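Local coordinates for fiber protein 2 (Human adenovirus type 41, PDB 2BZU) that probably builds the spikes at the capsid vertices and helps attach the virion to host cells, this piece being its trimeric knob, at residues A[19-24]-A[37-42]; A[72-77]-A[146-151]; A[61-66]-A[159-164]. One frame throughout, in Å; residues are numbered along the deposited sequence.

Contact 1 of 3, residues A[19-24]-A[37-42]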
loop_
_atom_site.group_PDB
_atom_site.type_symbol
_atom_site.label_atom_id
_atom_site.label_comp_id
_atom_site.label_asym_id
_atom_site.label_seq_id
_atom_site.Cartn_x
_atom_site.Cartn_y
_atom_site.Cartn_z
ATOM N N ILE A 19 -0.749 16.067 -3.433
ATOM C CA ILE A 19 -0.175 17.121 -2.608
ATOM C C ILE A 19 1.172 16.624 -2.115
ATOM O O ILE A 19 1.305 15.458 -1.721
ATOM C CB ILE A 19 -1.048 17.469 -1.396
ATOM C CG1 ILE A 19 -2.428 17.946 -1.837
ATOM C CG2 ILE A 19 -0.354 18.541 -0.546
ATOM C CD1 ILE A 19 -3.412 18.076 -0.673
ATOM N N TRP A 20 2.170 17.502 -2.127
ATOM C CA TRP A 20 3.435 17.103 -1.540
ATOM C C TRP A 20 4.177 18.266 -0.896
ATOM O O TRP A 20 3.800 19.427 -1.071
ATOM C CB TRP A 20 4.307 16.315 -2.531
ATOM C CG TRP A 20 4.885 17.059 -3.682
ATOM C CD1 TRP A 20 4.835 18.399 -3.924
ATOM C CD2 TRP A 20 5.627 16.479 -4.766
ATOM N NE1 TRP A 20 5.490 18.697 -5.108
ATOM C CE2 TRP A 20 6.001 17.535 -5.633
ATOM C CE3 TRP A 20 6.009 15.175 -5.097
ATOM C CZ2 TRP A 20 6.750 17.314 -6.794
ATOM C CZ3 TRP A 20 6.769 14.962 -6.263
ATOM C CH2 TRP A 20 7.119 16.027 -7.085
ATOM N N SER A 21 5.221 17.927 -0.138
ATOM C CA SER A 21 6.043 18.941 0.524
ATOM C C SER A 21 7.486 18.913 0.060
ATOM O O SER A 21 8.417 19.191 0.837
ATOM C CB SER A 21 5.997 18.763 2.050
ATOM O OG SER A 21 6.623 17.560 2.447
ATOM N N ILE A 22 7.700 18.608 -1.218
ATOM C CA ILE A 22 9.066 18.493 -1.715
ATOM C C ILE A 22 9.823 19.831 -1.577
ATOM O O ILE A 22 9.276 20.904 -1.843
ATOM C CB ILE A 22 9.099 17.983 -3.187
ATOM C CG1 ILE A 22 10.437 17.294 -3.461
ATOM C CG2 ILE A 22 8.819 19.096 -4.165
ATOM C CD1 ILE A 22 10.531 16.598 -4.838
ATOM N N SER A 23 11.064 19.727 -1.125
ATOM C CA SER A 23 11.907 20.891 -0.917
ATOM C C SER A 23 13.358 20.471 -0.927
ATOM O O SER A 23 13.728 19.549 -0.229
ATOM C CB SER A 23 11.594 21.526 0.435
ATOM O OG SER A 23 12.402 22.675 0.653
ATOM N N PRO A 24 14.194 21.141 -1.726
ATOM C CA PRO A 24 15.613 20.810 -1.677
ATOM C C PRO A 24 16.278 21.246 -0.372
ATOM O O PRO A 24 17.218 20.611 0.082
ATOM C CB PRO A 24 16.201 21.569 -2.868
ATOM C CG PRO A 24 15.227 22.634 -3.177
ATOM C CD PRO A 24 13.874 22.160 -2.739
ATOM N N ASN A 37 14.225 18.113 6.960
ATOM C CA ASN A 37 13.511 18.079 5.701
ATOM C C ASN A 37 12.380 17.078 5.781
ATOM O O ASN A 37 12.618 15.917 6.104
ATOM C CB ASN A 37 14.445 17.680 4.558
ATOM C CG ASN A 37 13.781 17.796 3.210
ATOM O OD1 ASN A 37 12.953 16.959 2.850
ATOM N ND2 ASN A 37 14.109 18.852 2.461
ATOM N N LEU A 38 11.162 17.523 5.473
ATOM C CA LEU A 38 9.995 16.651 5.479
ATOM C C LEU A 38 9.491 16.496 4.061
ATOM O O LEU A 38 9.185 17.509 3.403
ATOM C CB LEU A 38 8.852 17.248 6.312
ATOM C CG LEU A 38 7.531 16.431 6.290
ATOM C CD1 LEU A 38 7.761 15.072 6.969
ATOM C CD2 LEU A 38 6.398 17.172 6.910
ATOM N N PHE A 39 9.407 15.260 3.585
ATOM C CA PHE A 39 8.814 14.974 2.279
ATOM C C PHE A 39 7.615 14.041 2.462
ATOM O O PHE A 39 7.737 12.816 2.547
ATOM C CB PHE A 39 9.839 14.352 1.339
ATOM C CG PHE A 39 9.313 14.090 -0.042
ATOM C CD1 PHE A 39 8.440 14.953 -0.655
ATOM C CD2 PHE A 39 9.702 12.956 -0.733
ATOM C CE1 PHE A 39 7.949 14.703 -1.917
ATOM C CE2 PHE A 39 9.190 12.694 -2.017
ATOM C CZ PHE A 39 8.342 13.580 -2.609
ATOM N N LEU A 40 6.451 14.669 2.552
ATOM C CA LEU A 40 5.176 13.975 2.646
ATOM C C LEU A 40 4.508 14.115 1.294
ATOM O O LEU A 40 4.437 15.213 0.742
ATOM C CB LEU A 40 4.312 14.617 3.740
ATOM C CG LEU A 40 2.850 14.167 3.845
ATOM C CD1 LEU A 40 2.739 12.688 4.107
ATOM C CD2 LEU A 40 2.120 14.918 4.941
ATOM N N CYS A 41 4.017 13.004 0.753
ATOM C CA CYS A 41 3.306 13.009 -0.524
ATOM C C CYS A 41 2.003 12.233 -0.369
ATOM O O CYS A 41 2.016 11.083 0.081
ATOM C CB CYS A 41 4.162 12.368 -1.591
ATOM S SG CYS A 41 3.347 12.280 -3.214
ATOM N N LEU A 42 0.891 12.884 -0.706
ATOM C CA LEU A 42 -0.442 12.303 -0.637
ATOM C C LEU A 42 -1.008 12.221 -2.031
ATOM O O LEU A 42 -1.037 13.236 -2.750
ATOM C CB LEU A 42 -1.367 13.195 0.196
ATOM C CG LEU A 42 -0.950 13.548 1.630
ATOM C CD1 LEU A 42 -2.003 14.483 2.261
ATOM C CD2 LEU A 42 -0.764 12.289 2.464
HETATM O O HOH W 1 11.107 17.565 0.876
HETATM O O HOH W 2 17.130 19.771 2.763
#
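S21, just past the end of the short strand, joins the two segments through its side chain as well as its backbone. OG sits between the backbone N and the carbonyl carbon (chi1 67°), which points the hydroxyl at the 37-42 strand; there it accepts the N-H of L40 in a nearly straight bond (N to OG 2.9 Å) and donates to L38 O at 2.7 Å, approaching that oxygen from above the carbonyl plane. The S21 N-H goes to L40 O, so one buried serine takes over where the regular ladder of I19 with L42 and W20 with C41 stops. Beyond it the chains diverge and N37 spans the gap: its ND2 reaches S23 O at 2.8 Å, lying above that carbonyl plane, and a water bound to P24 O accepts a second N-H of the same amide. A further water lies 2.8 Å from N37 OD1.

On the face carrying W20, F39 and C41, the F39 ring leans toward the 19-24 segment, its CG anti to the backbone N (chi1 -177°). W20 CE3 meets the edge of that ring, in its plane, 3.8 Å from F39 CE1, and the two ring planes stand 60° apart. I22 lies alongside F39, with CB 3.7 Å from CE1, while its CG2 branch sits over the rim of one indole face. V113 and I170 of a second subunit pack on this face, whereas L38 and L40 turn to the facing sheet. These are neighbouring inner strands of the knob's antiparallel beta-sandwich, in the trimer-interface sheet where 18-20 becomes a loop.

Contact 2 of 3, residues A[72-77]-A[146-151]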
loop_
_atom_site.group_PDB
_atom_site.type_symbol
_atom_site.label_atom_id
_atom_site.label_comp_id
_atom_site.label_asym_id
_atom_site.label_seq_id
_atom_site.Cartn_x
_atom_site.Cartn_y
_atom_site.Cartn_z
ATOM N N LEU A 72 5.372 14.572 14.879
ATOM C CA LEU A 72 5.108 15.680 13.975
ATOM C C LEU A 72 3.597 15.743 13.786
ATOM O O LEU A 72 2.982 14.774 13.346
ATOM C CB LEU A 72 5.775 15.435 12.617
ATOM C CG LEU A 72 5.394 16.386 11.469
ATOM C CD1 LEU A 72 5.967 17.755 11.732
ATOM C CD2 LEU A 72 5.871 15.826 10.132
ATOM N N LYS A 73 3.021 16.896 14.086
ATOM C CA LYS A 73 1.589 17.116 13.880
ATOM C C LYS A 73 1.348 18.132 12.779
ATOM O O LYS A 73 1.907 19.223 12.797
ATOM C CB LYS A 73 0.942 17.599 15.164
ATOM C CG LYS A 73 -0.566 17.688 15.080
ATOM C CD LYS A 73 -1.124 18.036 16.451
ATOM C CE LYS A 73 -2.630 17.949 16.479
ATOM N NZ LYS A 73 -3.174 18.169 17.870
ATOM N N LEU A 74 0.510 17.754 11.821
ATOM C CA LEU A 74 0.071 18.658 10.771
ATOM C C LEU A 74 -1.416 18.912 10.991
ATOM O O LEU A 74 -2.254 18.028 10.752
ATOM C CB LEU A 74 0.318 18.040 9.396
ATOM C CG LEU A 74 1.746 17.611 9.073
ATOM C CD1 LEU A 74 1.771 17.118 7.638
ATOM C CD2 LEU A 74 2.729 18.747 9.252
ATOM N N PRO A 75 -1.763 20.131 11.450
ATOM C CA PRO A 75 -3.152 20.527 11.670
ATOM C C PRO A 75 -3.749 21.254 10.474
ATOM O O PRO A 75 -3.049 21.996 9.782
ATOM C CB PRO A 75 -3.042 21.483 12.854
ATOM C CG PRO A 75 -1.716 22.187 12.600
ATOM C CD PRO A 75 -0.824 21.202 11.839
ATOM N N PHE A 76 -5.038 21.027 10.226
ATOM C CA PHE A 76 -5.766 21.670 9.117
ATOM C C PHE A 76 -7.059 22.281 9.638
ATOM O O PHE A 76 -7.653 21.784 10.609
ATOM C CB PHE A 76 -6.117 20.653 8.025
ATOM C CG PHE A 76 -4.918 19.976 7.442
ATOM C CD1 PHE A 76 -4.325 20.456 6.289
ATOM C CD2 PHE A 76 -4.359 18.861 8.059
ATOM C CE1 PHE A 76 -3.204 19.831 5.772
ATOM C CE2 PHE A 76 -3.254 18.233 7.525
ATOM C CZ PHE A 76 -2.661 18.733 6.406
ATOM N N ASP A 77 -7.525 23.322 8.963
ATOM C CA ASP A 77 -8.826 23.897 9.286
ATOM C C ASP A 77 -9.937 23.053 8.649
ATOM O O ASP A 77 -9.659 22.055 7.965
ATOM C CB ASP A 77 -8.905 25.396 8.956
ATOM C CG ASP A 77 -8.898 25.714 7.479
ATOM O OD1 ASP A 77 -9.094 24.811 6.632
ATOM O OD2 ASP A 77 -8.676 26.921 7.142
ATOM N N TYR A 146 -9.002 19.053 11.073
ATOM C CA TYR A 146 -8.406 17.740 10.783
ATOM C C TYR A 146 -6.950 17.747 11.180
ATOM O O TYR A 146 -6.353 18.809 11.387
ATOM C CB TYR A 146 -8.505 17.465 9.279
ATOM C CG TYR A 146 -9.923 17.521 8.755
ATOM C CD1 TYR A 146 -10.735 16.385 8.779
ATOM C CD2 TYR A 146 -10.464 18.705 8.233
ATOM C CE1 TYR A 146 -12.028 16.426 8.325
ATOM C CE2 TYR A 146 -11.772 18.753 7.778
ATOM C CZ TYR A 146 -12.556 17.613 7.820
ATOM O OH TYR A 146 -13.872 17.635 7.391
ATOM N N ALA A 147 -6.360 16.565 11.281
ATOM C CA ALA A 147 -4.936 16.486 11.551
ATOM C C ALA A 147 -4.334 15.144 11.198
ATOM O O ALA A 147 -5.033 14.115 11.138
ATOM C CB ALA A 147 -4.651 16.780 13.027
ATOM N N PHE A 148 -3.021 15.167 10.965
ATOM C CA PHE A 148 -2.189 13.964 10.989
ATOM C C PHE A 148 -1.226 14.125 12.147
ATOM O O PHE A 148 -0.623 15.177 12.287
ATOM C CB PHE A 148 -1.305 13.805 9.749
ATOM C CG PHE A 148 -2.033 13.758 8.448
ATOM C CD1 PHE A 148 -2.712 12.623 8.074
ATOM C CD2 PHE A 148 -1.939 14.802 7.542
ATOM C CE1 PHE A 148 -3.357 12.533 6.883
ATOM C CE2 PHE A 148 -2.591 14.704 6.299
ATOM C CZ PHE A 148 -3.305 13.561 5.989
ATOM N N THR A 149 -1.049 13.077 12.945
ATOM C CA THR A 149 0.007 13.067 13.942
ATOM C C THR A 149 0.870 11.850 13.682
ATOM O O THR A 149 0.408 10.721 13.800
ATOM C CB THR A 149 -0.554 13.013 15.379
ATOM O OG1 THR A 149 -1.470 14.099 15.577
ATOM C CG2 THR A 149 0.570 13.106 16.398
ATOM N N PHE A 150 2.108 12.117 13.301
ATOM C CA PHE A 150 3.092 11.099 12.984
ATOM C C PHE A 150 4.023 10.910 14.163
ATOM O O PHE A 150 4.396 11.874 14.825
ATOM C CB PHE A 150 3.915 11.511 11.772
ATOM C CG PHE A 150 3.099 11.751 10.539
ATOM C CD1 PHE A 150 2.597 10.688 9.805
ATOM C CD2 PHE A 150 2.856 13.043 10.090
ATOM C CE1 PHE A 150 1.860 10.897 8.675
ATOM C CE2 PHE A 150 2.126 13.268 8.947
ATOM C CZ PHE A 150 1.625 12.190 8.236
ATOM N N LYS A 151 4.414 9.670 14.416
ATOM C CA LYS A 151 5.386 9.388 15.475
ATOM C C LYS A 151 6.402 8.364 14.980
ATOM O O LYS A 151 6.014 7.348 14.405
ATOM C CB LYS A 151 4.675 8.859 16.727
ATOM C CG LYS A 151 5.623 8.596 17.880
ATOM C CD LYS A 151 4.900 7.858 19.013
ATOM C CE LYS A 151 5.851 7.484 20.136
ATOM N NZ LYS A 151 5.145 6.758 21.238
#
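F76 and F148 make the closest side-chain contact on one face of this strand pair. F76 CE2 lies 3.7 Å from F148 CD2, and the two rings are almost perpendicular (88°), although offset obliquely. Both hold CG beside the backbone N (chi1 near -60°), which tilts the rings toward each other from opposing strands. Farther along, L74 CD1 touches the edge of the F150 ring at CE2 (4.1 Å), and L72 CD2 runs beside F150 CD2. L72, L74 and F148 press on L38, L40 and L42 of the facing sheet, and Y169 meets F148 edge-to-face. At the end of this apolar face the Y146 ring has D77 O at its edge, 3.5 Å from CD2.

The other face is more open to solvent at K73, with T149 and P75 partly exposed. The extended chain of K73 crosses T149, its CG 3.7 Å from OG1, and continues past A147 CB to bond E141 O through NZ. P75 adds little contact area here.

Six backbone bonds, such as F150 N to L72 O at 2.8 Å, tie the antiparallel strands in unbroken register, the arrangement of an outer strand pair in the second sheet of the knob beta-sandwich.

Contact 3 of 3, residues A[61-66]-A[159-164]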
loop_
_atom_site.group_PDB
_atom_site.type_symbol
_atom_site.label_atom_id
_atom_site.label_comp_id
_atom_site.label_asym_id
_atom_site.label_seq_id
_atom_site.Cartn_x
_atom_site.Cartn_y
_atom_site.Cartn_z
ATOM N N ALA A 61 20.187 18.550 17.580
ATOM C CA ALA A 61 20.016 17.235 18.194
ATOM C C ALA A 61 19.533 16.179 17.213
ATOM O O ALA A 61 19.677 14.986 17.460
ATOM C CB ALA A 61 19.054 17.320 19.393
ATOM N N LEU A 62 18.976 16.614 16.083
ATOM C CA LEU A 62 18.551 15.672 15.065
ATOM C C LEU A 62 19.729 14.938 14.435
ATOM O O LEU A 62 19.528 13.953 13.723
ATOM C CB LEU A 62 17.727 16.371 13.985
ATOM C CG LEU A 62 16.346 16.859 14.424
ATOM C CD1 LEU A 62 15.741 17.707 13.335
ATOM C CD2 LEU A 62 15.429 15.699 14.803
ATOM N N ARG A 63 20.947 15.425 14.666
ATOM C CA ARG A 63 22.150 14.717 14.201
ATOM C C ARG A 63 22.759 13.784 15.260
ATOM O O ARG A 63 23.632 12.953 14.945
ATOM C CB ARG A 63 23.197 15.721 13.748
ATOM C CG ARG A 63 22.784 16.577 12.574
ATOM C CD ARG A 63 22.367 15.765 11.343
ATOM N NE ARG A 63 23.343 14.741 10.970
ATOM C CZ ARG A 63 23.110 13.749 10.111
ATOM N NH1 ARG A 63 21.938 13.633 9.491
ATOM N NH2 ARG A 63 24.059 12.868 9.866
ATOM N N GLU A 64 22.282 13.924 16.496
ATOM C CA GLU A 64 22.736 13.131 17.640
ATOM C C GLU A 64 21.618 13.134 18.694
ATOM O O GLU A 64 21.628 13.930 19.638
ATOM C CB GLU A 64 24.026 13.735 18.205
ATOM C CG GLU A 64 24.684 12.876 19.260
ATOM C CD GLU A 64 26.099 13.332 19.639
ATOM O OE1 GLU A 64 26.623 14.313 19.047
ATOM O OE2 GLU A 64 26.700 12.686 20.525
ATOM N N MET A 65 20.651 12.246 18.507
ATOM C CA MET A 65 19.400 12.299 19.278
ATOM C C MET A 65 19.594 12.086 20.772
ATOM O O MET A 65 20.452 11.323 21.192
ATOM C CB MET A 65 18.382 11.287 18.745
ATOM C CG MET A 65 17.766 11.742 17.417
ATOM S SD MET A 65 16.631 13.126 17.616
ATOM C CE MET A 65 15.149 12.257 18.102
ATOM N N HIS A 66 18.781 12.792 21.547
ATOM C CA HIS A 66 18.700 12.599 22.983
ATOM C C HIS A 66 17.491 11.753 23.334
ATOM O O HIS A 66 17.602 10.770 24.068
ATOM C CB HIS A 66 18.670 13.953 23.679
ATOM C CG HIS A 66 19.936 14.735 23.509
ATOM N ND1 HIS A 66 21.175 14.234 23.855
ATOM C CD2 HIS A 66 20.156 15.977 23.012
ATOM C CE1 HIS A 66 22.103 15.135 23.577
ATOM N NE2 HIS A 66 21.510 16.203 23.070
ATOM N N PRO A 159 21.967 10.136 14.371
ATOM C CA PRO A 159 21.140 11.040 13.571
ATOM C C PRO A 159 19.743 10.480 13.355
ATOM O O PRO A 159 19.561 9.260 13.266
ATOM C CB PRO A 159 21.897 11.158 12.246
ATOM C CG PRO A 159 23.033 10.236 12.312
ATOM C CD PRO A 159 23.152 9.642 13.648
ATOM N N PHE A 160 18.766 11.376 13.273
ATOM C CA PHE A 160 17.391 10.986 13.007
ATOM C C PHE A 160 17.157 10.948 11.498
ATOM O O PHE A 160 17.171 11.981 10.845
ATOM C CB PHE A 160 16.446 11.986 13.679
ATOM C CG PHE A 160 14.993 11.646 13.525
ATOM C CD1 PHE A 160 14.453 10.564 14.184
ATOM C CD2 PHE A 160 14.162 12.411 12.716
ATOM C CE1 PHE A 160 13.109 10.239 14.047
ATOM C CE2 PHE A 160 12.825 12.084 12.581
ATOM C CZ PHE A 160 12.304 11.003 13.239
ATOM N N HIS A 161 16.980 9.745 10.951
ATOM C CA HIS A 161 16.605 9.588 9.545
ATOM C C HIS A 161 15.940 8.230 9.322
ATOM O O HIS A 161 16.532 7.300 8.763
ATOM C CB HIS A 161 17.755 9.860 8.559
ATOM C CG HIS A 161 19.076 9.262 8.929
ATOM N ND1 HIS A 161 19.244 7.921 9.203
ATOM C CD2 HIS A 161 20.313 9.817 9.001
ATOM C CE1 HIS A 161 20.522 7.682 9.460
ATOM N NE2 HIS A 161 21.193 8.815 9.338
ATOM N N PRO A 162 14.695 8.107 9.775
ATOM C CA PRO A 162 13.970 6.860 9.657
ATOM C C PRO A 162 13.682 6.493 8.203
ATOM O O PRO A 162 13.708 7.369 7.336
ATOM C CB PRO A 162 12.666 7.107 10.429
ATOM C CG PRO A 162 12.599 8.543 10.645
ATOM C CD PRO A 162 13.908 9.171 10.413
ATOM N N PRO A 163 13.430 5.204 7.941
ATOM C CA PRO A 163 13.036 4.814 6.592
ATOM C C PRO A 163 11.691 5.456 6.226
ATOM O O PRO A 163 10.893 5.792 7.103
ATOM C CB PRO A 163 12.880 3.302 6.691
ATOM C CG PRO A 163 13.498 2.901 7.952
ATOM C CD PRO A 163 13.498 4.055 8.854
ATOM N N THR A 164 11.457 5.600 4.930
ATOM C CA THR A 164 10.174 6.029 4.422
ATOM C C THR A 164 9.071 5.109 4.909
ATOM O O THR A 164 9.243 3.888 4.980
ATOM C CB THR A 164 10.198 6.043 2.894
ATOM O OG1 THR A 164 11.268 6.879 2.463
ATOM C CG2 THR A 164 8.905 6.547 2.306
#
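F160 and L62 share the single hydrogen bond between the two segments: F160 N donates to L62 O at 2.7 Å, with an N-H...O angle of 173°. The same oxygen also receives the weaker CA-H of P159, its CA 3.3 Å away. The acceptor sits in a short 3-10 turn, itself closed by E64 N to A61 O, so the bond ties a turn to an otherwise irregular strip of chain. M65 strengthens the tie through backbone bonds to G157 and K158.

Apolar contact gathers round F160. L62 CD2 and M65 CG each come within 4.0 Å of its CB, L62 lying alongside and M65 crossing obliquely. The bend at chi2 brings the methionine SD to the ring in a Met-aromatic contact, 5.5 Å from the centroid and oblique to it, and chi3 turns CE. P162 CD covers the middle of one ring face, and L70 and I55 of neighbouring strands add to the apolar setting.

The third kind involves a charged group. R63 starts away from the other segment but doubles back (chi2 -56°, chi3 -50°) and brings one guanidinium face over P159, whose CB stands above its centre, 3.6 Å from CZ. NH1 bonds G57 O, which helps fix the group's rotation. NH1 also lies near the edge of the H161 ring, 4.2 Å from CD2.

The chemistry thus grades from a buried apolar cluster to an exposed arginine at the rim, which would probably disfavour a positive charge on H161.

Overall arrangement
Contacts 1 and 2 belong to the two opposed sheets of one sandwich and touch through its interior, where leucines from both sheets meet. Contact 2 is the more buried and regular, a continuous strand ladder without a partner in another subunit. Contact 1 is a ladder that gives way to serine, amide and water bonds, and its aromatic face meets a neighbouring chain. Contact 3 joins two loops nearer the surface, about 18 and 20 Å centre to centre from contacts 1 and 2, by one backbone bond, an apolar cluster and an arginine face set over a proline. In sequence, contact 2 is nested within the loop contact 3 closes.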